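Local coordinates for protein glutaredoxin (Methanosarcina acetivorans, PDB 5CAX) that probably acts as a glutaredoxin-like electron carrier that reduces protein disulfides with coenzyme M as the thiol reductant, at residues A[12-17]-A[44-49]. Residues are numbered along the deposited sequence; the frame is centred on the assembly and turned at random.
With CD (cadmium ion), chain F.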
loop_
_atom_site.group_PDB
_atom_site.type_symbol
_atom_site.label_atom_id
_atom_site.label_comp_id
_atom_site.label_asym_id
_atom_site.label_seq_id
_atom_site.Cartn_x
_atom_site.Cartn_y
_atom_site.Cartn_z
ATOM N N LYS A 12 -5.318 8.037 -4.172
ATOM C CA LYS A 12 -4.088 8.806 -4.004
ATOM C C LYS A 12 -4.032 9.936 -2.949
ATOM O O LYS A 12 -4.004 11.118 -3.293
ATOM C CB LYS A 12 -3.747 9.425 -5.350
ATOM C CG LYS A 12 -2.350 9.889 -5.404
ATOM C CD LYS A 12 -2.177 11.010 -6.357
ATOM C CE LYS A 12 -0.742 11.079 -6.633
ATOM N NZ LYS A 12 -0.199 9.676 -6.532
ATOM N N HIS A 13 -3.970 9.574 -1.663
ATOM C CA HIS A 13 -3.782 10.577 -0.592
ATOM C C HIS A 13 -2.435 11.258 -0.718
ATOM O O HIS A 13 -1.573 11.102 0.142
ATOM C CB HIS A 13 -3.879 9.953 0.800
ATOM C CG HIS A 13 -5.063 10.417 1.605
ATOM N ND1 HIS A 13 -5.024 10.535 2.978
ATOM C CD2 HIS A 13 -6.309 10.788 1.232
ATOM C CE1 HIS A 13 -6.193 10.966 3.417
ATOM N NE2 HIS A 13 -6.988 11.132 2.377
ATOM N N VAL A 14 -2.236 11.994 -1.804
ATOM C CA VAL A 14 -0.897 12.438 -2.150
ATOM C C VAL A 14 -0.836 13.848 -2.765
ATOM O O VAL A 14 -1.346 14.045 -3.868
ATOM C CB VAL A 14 -0.265 11.379 -3.014
ATOM C CG1 VAL A 14 0.859 11.873 -3.738
ATOM C CG2 VAL A 14 0.190 10.356 -2.133
ATOM N N SER A 15 -0.197 14.841 -2.109
ATOM C CA SER A 15 1.043 14.835 -1.277
ATOM C C SER A 15 2.179 14.570 -2.267
ATOM O O SER A 15 1.925 14.408 -3.452
ATOM C CB SER A 15 1.043 13.847 -0.088
ATOM O OG SER A 15 2.087 14.118 0.855
ATOM N N GLY A 16 3.430 14.580 -1.832
ATOM C CA GLY A 16 4.497 14.727 -2.806
ATOM C C GLY A 16 5.822 14.237 -2.318
ATOM O O GLY A 16 5.860 13.320 -1.523
ATOM N N ILE A 17 6.907 14.873 -2.741
ATOM C CA ILE A 17 8.237 14.333 -2.492
ATOM C C ILE A 17 8.281 13.006 -3.214
ATOM O O ILE A 17 7.787 11.976 -2.746
ATOM C CB ILE A 17 8.579 14.153 -1.004
ATOM C CG1 ILE A 17 8.465 15.484 -0.274
ATOM C CG2 ILE A 17 9.983 13.594 -0.860
ATOM C CD1 ILE A 17 9.232 16.606 -0.943
ATOM N N GLY A 44 4.879 12.342 4.259
ATOM C CA GLY A 44 4.710 13.383 3.277
ATOM C C GLY A 44 5.182 12.943 1.916
ATOM O O GLY A 44 5.587 13.778 1.117
ATOM N N VAL A 45 5.193 11.632 1.688
ATOM C CA VAL A 45 5.586 11.080 0.396
ATOM C C VAL A 45 4.460 10.946 -0.653
ATOM O O VAL A 45 3.264 10.964 -0.366
ATOM C CB VAL A 45 6.250 9.701 0.563
ATOM C CG1 VAL A 45 7.484 9.810 1.453
ATOM C CG2 VAL A 45 5.243 8.674 1.085
ATOM N N ASP A 46 4.890 10.845 -1.899
ATOM C CA ASP A 46 4.005 10.610 -3.021
ATOM C C ASP A 46 3.685 9.114 -3.104
ATOM O O ASP A 46 4.606 8.296 -3.214
ATOM C CB ASP A 46 4.681 11.110 -4.302
ATOM C CG ASP A 46 3.701 11.455 -5.395
ATOM O OD1 ASP A 46 3.182 12.583 -5.336
ATOM O OD2 ASP A 46 3.471 10.624 -6.306
ATOM N N PHE A 47 2.401 8.760 -3.030
ATOM C CA PHE A 47 1.940 7.358 -3.074
ATOM C C PHE A 47 0.446 7.123 -3.431
ATOM O O PHE A 47 -0.353 8.028 -3.553
ATOM C CB PHE A 47 2.259 6.673 -1.734
ATOM C CG PHE A 47 1.331 7.047 -0.595
ATOM C CD1 PHE A 47 0.344 6.164 -0.166
ATOM C CD2 PHE A 47 1.473 8.253 0.073
ATOM C CE1 PHE A 47 -0.490 6.492 0.888
ATOM C CE2 PHE A 47 0.636 8.584 1.128
ATOM C CZ PHE A 47 -0.347 7.703 1.538
ATOM N N GLU A 48 0.074 5.868 -3.583
ATOM C CA GLU A 48 -1.303 5.526 -3.902
ATOM C C GLU A 48 -1.765 4.579 -2.831
ATOM O O GLU A 48 -0.953 3.814 -2.308
ATOM C CB GLU A 48 -1.424 4.840 -5.271
ATOM C CG GLU A 48 -1.714 5.781 -6.445
ATOM C CD GLU A 48 -3.179 6.139 -6.626
ATOM O OE1 GLU A 48 -4.014 5.792 -5.776
ATOM O OE2 GLU A 48 -3.515 6.723 -7.675
ATOM N N TYR A 49 -3.034 4.635 -2.445
ATOM C CA TYR A 49 -3.542 3.530 -1.654
ATOM C C TYR A 49 -4.890 3.044 -2.135
ATOM O O TYR A 49 -5.695 3.813 -2.643
ATOM C CB TYR A 49 -3.587 3.858 -0.172
ATOM C CG TYR A 49 -4.566 4.893 0.299
ATOM C CD1 TYR A 49 -5.834 4.534 0.783
ATOM C CD2 TYR A 49 -4.210 6.220 0.328
ATOM C CE1 TYR A 49 -6.720 5.499 1.260
ATOM C CE2 TYR A 49 -5.079 7.158 0.791
ATOM C CZ TYR A 49 -6.317 6.816 1.261
ATOM O OH TYR A 49 -7.107 7.843 1.711
HETATM CD CD CD F . 1.584 12.546 -7.371
HETATM O O HOH W 1 3.170 11.783 -9.309
#
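H13 and Y49 form the aromatic part of this contact, an offset edge-to-face pair with ring centroids 5.2 Å apart and planes at 86°. The phenol edge is turned toward the imidazole, and its OH lies over one face of the H13 ring, nearer the rim than the middle. An alanine in place of Y49 would probably leave that imidazole face without its aromatic partner and K37 without the hydroxyl to which it is weakly bonded. Apolar packing continues at V14, whose CG2 lies against the F47 ring, though its exact place is doubtful.

Charge and metal gather around D46. Its OD1 binds a cadmium ion at 2.6 Å, and a water that also ligates the metal donates to OD2. K12 holds CG anti to its backbone N (chi1 -163°), and its CB and CG pass the E48 carboxylate. A long salt bridge runs from K12 NZ to D46 OD2 at 3.8 Å, the position of the lysine end being less certain. The metal would be expected to stabilise the carboxylate's negative charge.

One main-chain hydrogen bond joins the segments, D46 N to I17 O at 3.2 Å. The contact thus lays an irregular N-terminal loop, running roughly antiparallel, along strand 48-51, at one edge of the thioredoxin-fold sheet, and the Schellman turn at G44 that ends helix 31-43. H13 reaches K37 and T41 of that helix, while F47 touches its L40 and T41 and I22 of strand 22-26.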